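Local coordinates for acetyl-CoA acetyltransferase A (Ascaris suum, PDB 6BJA), which probably catalyses the thiolase reaction of lipid metabolism, transferring acetyl groups between acetyl-CoA molecules, and binds coenzyme A, at residues L14-T19 / I364-V369; G378-C383 / S390-K395. All coordinates share one frame; numbering follows the deposited sequence.

How the contacts relate
Contact 1 and contact 2 hold two sides of one buried helix, 357-371. In contact 1 its Val366 side packs on strand 11-23; the hairpin of contact 2 takes the other side, with Leu368 CD2 lying 3.6 Å and Val369 CG2 3.4 Å from Ile394 CD1. A short connection leads from the helix to the first hairpin strand, so the contacts follow in series, their centres 12 Å apart. Contact 2 lies nearer the predicted catalytic residues: the side chain of Ile382 is about 5 Å from that of His355 and about 9 Å from bound coenzyme A, whereas the side chain of Arg18 is about 11 Å from that of His355.

Contact 1 (L14-T19 / I364-V369); sequences LSAVRT and IVVTLV
Ala16 of strand 14-18 and Val366 of helix 364-369 meet where the two backbones come together, their CA atoms 5.1 Å apart and the segment axes approaching to 7.5 Å at an angle of 116°. Val366 sets its two methyls against successive peptides of the strand. CG1, anti to the backbone N (chi1 170°), rests against the carbonyl of Ala16, 3.7 Å from Ala16 O. CG2 reaches the next peptide, 3.6 Å from Val17 O, and also meets Ala16 CB at 3.9 Å. One helical turn on, Val369 CG1 touches the same methyl, Ala16 CB, from 4.4 Å, so the small alanine sits against two valines. This is the middle of the layered thiolase fold: strand 11-23 comes from the N-terminal thiolase domain and helix 357-371 from the C-terminal one, and the helix is one of those buried in the central layer between the sheets. No hydrogen bond joins the two segments here, but the carbonyl of Ala16 is taken up by His370 NE2, just past the helical segment. Arg18 provides the polar edge. Its CG lies between the backbone N and the carbonyl carbon (chi1 68°), and from there the chain runs extended past Val366 CG1. Arg18 NE comes within 4.0 Å of Thr367 OG1 without bonding to it; Glu203 OE1 joins them, making a salt bridge to Arg18 NE and a hydrogen bond to Thr367 OG1. Asp222 pairs with NH1 of the same guanidinium, and Phe200 adds a cation-pi contact.

Contact 2 (G378-C383 / S390-K395); sequences GVAAIC and SAILIK
The beta hairpin 377-384/388-396 pairs Gly378 to Ile382 with Ile394 back to Ser390, antiparallel and in unbroken register. Three hydrogen-bonded pairs, Gly378 with Ile394, Ala380 with Ile392 and Ile382 with Ser390, each make both backbone bonds; Gly378 N to Ile394 O, at 2.8 Å, is the shortest. In the pairs between them, CA-H groups point at carbonyls of the opposite strand, as from Ala391 CA to Ala380 O at 3.2 Å. Strand spacing narrows at Ala381 and Ala391, whose CA atoms are 4.1 Å apart and whose CB methyls meet at 4.0 Å. On their face of the sheet, Leu393 swings CD1 back over the partner strand: with CG anti to the backbone N (chi1 174°) and chi2 at 70°, that methyl lies 3.5 Å from Gly378 O and 3.8 Å from Val379 CG2. Helix 298-310 packs on this side, where its Leu306 touches both Val379 and Leu393. The other face carries Ala380, Ile382, Ser390, Ile392 and Ile394, with helix 357-371 packed on Ala380 and Ile394. Ile392 places CG2 between its backbone N and carbonyl carbon, 4.0 Å from Ala380 CB, while the rest of its chain leads away toward Met99 and Ile102 of helix 97-110. Opposite Gly378, which has no side chain, Ile394 brings CG1 to 3.7 Å from Gly378 O. Beyond Ile382, Cys383 turns away from the partner strand toward Phe295 and Pro299. Cys383 is a predicted proton acceptor, as is His355, so the end of this strand probably delivers it to the catalytic site, in keeping with the thiolase family, in which a cysteine of the C-terminal domain joins the nucleophilic cysteine and a histidine.

Contact 1 (L14-T19 / I364-V369)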
ATOM      1  N   LEU A  14      18.652  -9.125 -40.353  1.00 16.19           N
ATOM      2  CA  LEU A  14      18.690  -7.948 -41.230  1.00 17.38           C
ATOM      3  C   LEU A  14      19.147  -6.709 -40.489  1.00 20.56           C
ATOM      4  O   LEU A  14      19.761  -5.822 -41.088  1.00 19.99           O
ATOM      5  CB  LEU A  14      17.329  -7.682 -41.837  1.00 19.62           C
ATOM      6  CG  LEU A  14      16.735  -8.798 -42.694  1.00 21.20           C
ATOM      7  CD1 LEU A  14      15.454  -8.311 -43.354  1.00 21.87           C
ATOM      8  CD2 LEU A  14      17.733  -9.280 -43.746  1.00 23.06           C
ATOM      9  N   SER A  15      18.851  -6.649 -39.193  1.00 16.76           N
ATOM     10  CA  SER A  15      19.170  -5.501 -38.373  1.00 18.19           C
ATOM     11  C   SER A  15      19.257  -5.928 -36.925  1.00 17.96           C
ATOM     12  O   SER A  15      18.659  -6.936 -36.536  1.00 19.15           O
ATOM     13  CB  SER A  15      18.129  -4.397 -38.531  1.00 20.79           C
ATOM     14  OG  SER A  15      16.850  -4.843 -38.117  1.00 20.63           O
ATOM     15  N   ALA A  16      19.981  -5.127 -36.149  1.00 17.12           N
ATOM     16  CA  ALA A  16      20.292  -5.440 -34.745  1.00 16.02           C
ATOM     17  C   ALA A  16      20.667  -4.130 -34.053  1.00 15.70           C
ATOM     18  O   ALA A  16      21.699  -3.537 -34.355  1.00 17.71           O
ATOM     19  CB  ALA A  16      21.412  -6.434 -34.662  1.00 18.93           C
ATOM     20  N   VAL A  17      19.760  -3.632 -33.213  1.00 15.00           N
ATOM     21  CA  VAL A  17      19.928  -2.334 -32.581  1.00 14.17           C
ATOM     22  C   VAL A  17      19.563  -2.397 -31.102  1.00 15.67           C
ATOM     23  O   VAL A  17      18.852  -3.316 -30.664  1.00 16.03           O
ATOM     24  CB  VAL A  17      19.079  -1.231 -33.257  1.00 16.62           C
ATOM     25  CG1 VAL A  17      19.479  -1.064 -34.717  1.00 20.30           C
ATOM     26  CG2 VAL A  17      17.611  -1.529 -33.154  1.00 17.17           C
ATOM     27  N   ARG A  18      20.066  -1.429 -30.336  1.00 15.24           N
ATOM     28  CA  ARG A  18      19.721  -1.356 -28.923  1.00 15.61           C
ATOM     29  C   ARG A  18      19.673   0.081 -28.433  1.00 15.53           C
ATOM     30  O   ARG A  18      20.309   0.940 -28.992  1.00 14.87           O
ATOM     31  CB  ARG A  18      20.741  -2.143 -28.106  1.00 15.85           C
ATOM     32  CG  ARG A  18      22.145  -1.523 -28.082  1.00 14.22           C
ATOM     33  CD  ARG A  18      23.047  -2.312 -27.177  1.00 14.44           C
ATOM     34  NE  ARG A  18      24.383  -1.761 -26.938  1.00 14.80           N
ATOM     35  CZ  ARG A  18      24.698  -0.907 -25.973  1.00 15.21           C
ATOM     36  NH1 ARG A  18      23.774  -0.386 -25.191  1.00 15.89           N
ATOM     37  NH2 ARG A  18      25.972  -0.571 -25.780  1.00 16.90           N
ATOM     38  N   THR A  19      18.913   0.339 -27.382  1.00 13.70           N
ATOM     39  CA  THR A  19      19.022   1.591 -26.669  1.00 16.04           C
ATOM     40  C   THR A  19      20.324   1.609 -25.894  1.00 15.50           C
ATOM     41  O   THR A  19      20.905   0.556 -25.603  1.00 15.38           O
ATOM     42  CB  THR A  19      17.861   1.800 -25.683  1.00 14.97           C
ATOM     43  OG1 THR A  19      17.974   0.830 -24.628  1.00 15.82           O
ATOM     44  CG2 THR A  19      16.514   1.699 -26.356  1.00 15.95           C
ATOM     45  N   ILE A 364      23.004  -8.813 -25.989  1.00 14.95           N
ATOM     46  CA  ILE A 364      24.317  -9.396 -26.269  1.00 15.07           C
ATOM     47  C   ILE A 364      24.433  -9.932 -27.697  1.00 15.32           C
ATOM     48  O   ILE A 364      25.515  -9.912 -28.282  1.00 16.42           O
ATOM     49  CB  ILE A 364      24.713 -10.508 -25.264  1.00 16.69           C
ATOM     50  CG1 ILE A 364      23.815 -11.752 -25.348  1.00 16.54           C
ATOM     51  CG2 ILE A 364      24.735  -9.918 -23.860  1.00 16.38           C
ATOM     52  CD1 ILE A 364      24.379 -12.996 -24.570  1.00 17.09           C
ATOM     53  N   VAL A 365      23.326 -10.337 -28.305  1.00 15.02           N
ATOM     54  CA  VAL A 365      23.355 -10.695 -29.721  1.00 13.97           C
ATOM     55  C   VAL A 365      23.649  -9.462 -30.583  1.00 14.14           C
ATOM     56  O   VAL A 365      24.441  -9.524 -31.535  1.00 16.13           O
ATOM     57  CB  VAL A 365      22.039 -11.345 -30.169  1.00 15.61           C
ATOM     58  CG1 VAL A 365      21.999 -11.532 -31.675  1.00 15.92           C
ATOM     59  CG2 VAL A 365      21.843 -12.693 -29.465  1.00 15.83           C
ATOM     60  N   VAL A 366      23.008  -8.335 -30.268  1.00 14.60           N
ATOM     61  CA  VAL A 366      23.282  -7.085 -30.969  1.00 16.39           C
ATOM     62  C   VAL A 366      24.761  -6.711 -30.855  1.00 15.63           C
ATOM     63  O   VAL A 366      25.408  -6.432 -31.861  1.00 16.81           O
ATOM     64  CB  VAL A 366      22.387  -5.937 -30.434  1.00 14.73           C
ATOM     65  CG1 VAL A 366      22.844  -4.594 -30.999  1.00 15.13           C
ATOM     66  CG2 VAL A 366      20.933  -6.204 -30.777  1.00 16.68           C
ATOM     67  N   THR A 367      25.315  -6.725 -29.647  1.00 15.00           N
ATOM     68  CA  THR A 367      26.714  -6.379 -29.455  1.00 15.32           C
ATOM     69  C   THR A 367      27.638  -7.350 -30.183  1.00 16.67           C
ATOM     70  O   THR A 367      28.630  -6.920 -30.824  1.00 17.31           O
ATOM     71  CB  THR A 367      27.019  -6.322 -27.970  1.00 16.61           C
ATOM     72  OG1 THR A 367      26.229  -5.265 -27.405  1.00 16.80           O
ATOM     73  CG2 THR A 367      28.491  -6.049 -27.701  1.00 17.06           C
ATOM     74  N   LEU A 368      27.324  -8.639 -30.133  1.00 16.13           N
ATOM     75  CA  LEU A 368      28.121  -9.629 -30.851  1.00 17.76           C
ATOM     76  C   LEU A 368      28.125  -9.365 -32.358  1.00 17.71           C
ATOM     77  O   LEU A 368      29.187  -9.382 -32.995  1.00 17.89           O
ATOM     78  CB  LEU A 368      27.599 -11.043 -30.569  1.00 17.13           C
ATOM     79  CG  LEU A 368      28.330 -12.163 -31.300  1.00 17.52           C
ATOM     80  CD1 LEU A 368      29.763 -12.287 -30.788  1.00 19.05           C
ATOM     81  CD2 LEU A 368      27.587 -13.473 -31.155  1.00 19.64           C
ATOM     82  N   VAL A 369      26.937  -9.173 -32.929  1.00 17.14           N
ATOM     83  CA  VAL A 369      26.801  -8.995 -34.362  1.00 17.27           C
ATOM     84  C   VAL A 369      27.698  -7.847 -34.806  1.00 18.24           C
ATOM     85  O   VAL A 369      28.429  -7.959 -35.792  1.00 18.28           O
ATOM     86  CB  VAL A 369      25.324  -8.735 -34.750  1.00 16.62           C
ATOM     87  CG1 VAL A 369      25.213  -8.124 -36.160  1.00 18.98           C
ATOM     88  CG2 VAL A 369      24.531 -10.030 -34.659  1.00 19.65           C
TER

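Contact 2 (G378-C383 / S390-K395)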
ATOM      1  N   GLY A 378      30.560 -16.109 -34.339  1.00 19.24           N
ATOM      2  CA  GLY A 378      30.440 -15.661 -32.968  1.00 18.02           C
ATOM      3  C   GLY A 378      29.418 -16.513 -32.218  1.00 17.07           C
ATOM      4  O   GLY A 378      28.496 -17.096 -32.801  1.00 18.37           O
ATOM      5  N   VAL A 379      29.597 -16.587 -30.907  1.00 17.60           N
ATOM      6  CA  VAL A 379      28.637 -17.237 -30.024  1.00 17.47           C
ATOM      7  C   VAL A 379      28.207 -16.288 -28.920  1.00 16.09           C
ATOM      8  O   VAL A 379      29.042 -15.659 -28.270  1.00 17.11           O
ATOM      9  CB  VAL A 379      29.207 -18.524 -29.393  1.00 18.25           C
ATOM     10  CG1 VAL A 379      28.207 -19.137 -28.382  1.00 18.19           C
ATOM     11  CG2 VAL A 379      29.511 -19.521 -30.463  1.00 20.80           C
ATOM     12  N   ALA A 380      26.894 -16.169 -28.726  1.00 17.59           N
ATOM     13  CA  ALA A 380      26.347 -15.441 -27.598  1.00 15.43           C
ATOM     14  C   ALA A 380      25.645 -16.439 -26.693  1.00 15.96           C
ATOM     15  O   ALA A 380      24.867 -17.264 -27.173  1.00 17.03           O
ATOM     16  CB  ALA A 380      25.393 -14.347 -28.053  1.00 16.98           C
ATOM     17  N   ALA A 381      25.935 -16.350 -25.398  1.00 15.80           N
ATOM     18  CA  ALA A 381      25.373 -17.263 -24.404  1.00 15.89           C
ATOM     19  C   ALA A 381      24.927 -16.521 -23.159  1.00 15.71           C
ATOM     20  O   ALA A 381      25.535 -15.537 -22.755  1.00 15.43           O
ATOM     21  CB  ALA A 381      26.366 -18.309 -24.049  1.00 17.78           C
ATOM     22  N   ILE A 382      23.825 -16.989 -22.562  1.00 15.64           N
ATOM     23  CA  ILE A 382      23.249 -16.316 -21.402  1.00 15.56           C
ATOM     24  C   ILE A 382      22.583 -17.335 -20.475  1.00 17.37           C
ATOM     25  O   ILE A 382      21.928 -18.251 -20.951  1.00 18.13           O
ATOM     26  CB  ILE A 382      22.244 -15.221 -21.852  1.00 16.07           C
ATOM     27  CG1 ILE A 382      21.723 -14.402 -20.687  1.00 14.11           C
ATOM     28  CG2 ILE A 382      21.124 -15.814 -22.704  1.00 19.09           C
ATOM     29  CD1 ILE A 382      21.138 -13.035 -21.190  1.00 15.48           C
ATOM     30  N   CYS A 383      22.848 -17.203 -19.168  1.00 17.11           N
ATOM     31  CA  CYS A 383      22.201 -18.021 -18.152  1.00 17.80           C
ATOM     32  C   CYS A 383      20.979 -17.313 -17.597  1.00 19.70           C
ATOM     33  O   CYS A 383      20.803 -16.098 -17.768  1.00 18.81           O
ATOM     34  CB  CYS A 383      23.169 -18.352 -17.008  1.00 20.08           C
ATOM     35  SG  CYS A 383      23.639 -16.951 -15.951  1.00 24.92           S
ATOM     36  N   SER A 390      20.872 -20.374 -22.656  1.00 19.03           N
ATOM     37  CA  SER A 390      20.647 -20.375 -24.092  1.00 17.72           C
ATOM     38  C   SER A 390      21.906 -19.891 -24.784  1.00 18.77           C
ATOM     39  O   SER A 390      22.622 -19.047 -24.237  1.00 19.50           O
ATOM     40  CB  SER A 390      19.469 -19.469 -24.459  1.00 21.37           C
ATOM     41  OG  SER A 390      18.320 -19.804 -23.701  1.00 28.37           O
ATOM     42  N   ALA A 391      22.201 -20.459 -25.946  1.00 19.35           N
ATOM     43  CA  ALA A 391      23.343 -20.006 -26.751  1.00 18.54           C
ATOM     44  C   ALA A 391      22.967 -20.007 -28.225  1.00 19.07           C
ATOM     45  O   ALA A 391      22.139 -20.818 -28.676  1.00 21.75           O
ATOM     46  CB  ALA A 391      24.554 -20.880 -26.507  1.00 20.62           C
ATOM     47  N   ILE A 392      23.563 -19.082 -28.976  1.00 17.32           N
ATOM     48  CA  ILE A 392      23.293 -18.948 -30.397  1.00 18.15           C
ATOM     49  C   ILE A 392      24.625 -18.784 -31.124  1.00 18.11           C
ATOM     50  O   ILE A 392      25.543 -18.127 -30.633  1.00 18.80           O
ATOM     51  CB  ILE A 392      22.305 -17.759 -30.692  1.00 21.90           C
ATOM     52  CG1 ILE A 392      21.837 -17.753 -32.143  1.00 23.17           C
ATOM     53  CG2 ILE A 392      22.911 -16.442 -30.323  1.00 20.31           C
ATOM     54  CD1 ILE A 392      20.578 -16.880 -32.348  1.00 24.89           C
ATOM     55  N   LEU A 393      24.717 -19.441 -32.277  1.00 19.60           N
ATOM     56  CA  LEU A 393      25.865 -19.347 -33.166  1.00 20.15           C
ATOM     57  C   LEU A 393      25.515 -18.506 -34.380  1.00 19.46           C
ATOM     58  O   LEU A 393      24.524 -18.788 -35.073  1.00 19.88           O
ATOM     59  CB  LEU A 393      26.298 -20.752 -33.599  1.00 21.22           C
ATOM     60  CG  LEU A 393      27.403 -20.833 -34.655  1.00 20.13           C
ATOM     61  CD1 LEU A 393      28.732 -20.393 -34.062  1.00 22.26           C
ATOM     62  CD2 LEU A 393      27.481 -22.273 -35.193  1.00 23.36           C
ATOM     63  N   ILE A 394      26.315 -17.472 -34.628  1.00 18.35           N
ATOM     64  CA  ILE A 394      26.077 -16.602 -35.766  1.00 18.05           C
ATOM     65  C   ILE A 394      27.306 -16.395 -36.626  1.00 19.19           C
ATOM     66  O   ILE A 394      28.441 -16.465 -36.150  1.00 20.21           O
ATOM     67  CB  ILE A 394      25.529 -15.251 -35.325  1.00 24.41           C
ATOM     68  CG1 ILE A 394      26.507 -14.479 -34.469  1.00 27.99           C
ATOM     69  CG2 ILE A 394      24.193 -15.432 -34.573  1.00 23.04           C
ATOM     70  CD1 ILE A 394      26.112 -13.020 -34.379  1.00 28.29           C
ATOM     71  N   LYS A 395      27.055 -16.161 -37.910  1.00 21.13           N
ATOM     72  CA  LYS A 395      28.095 -15.846 -38.878  1.00 20.60           C
ATOM     73  C   LYS A 395      27.850 -14.445 -39.382  1.00 20.89           C
ATOM     74  O   LYS A 395      26.750 -14.134 -39.834  1.00 22.07           O
ATOM     75  CB  LYS A 395      28.089 -16.823 -40.058  1.00 23.82           C
ATOM     76  CG  LYS A 395      29.194 -16.520 -41.090  1.00 29.15           C
ATOM     77  CD  LYS A 395      29.213 -17.514 -42.253  1.00 38.68           C
ATOM     78  CE  LYS A 395      27.941 -17.436 -43.096  1.00 48.56           C
ATOM     79  NZ  LYS A 395      27.962 -18.321 -44.306  1.00 54.75           N
TER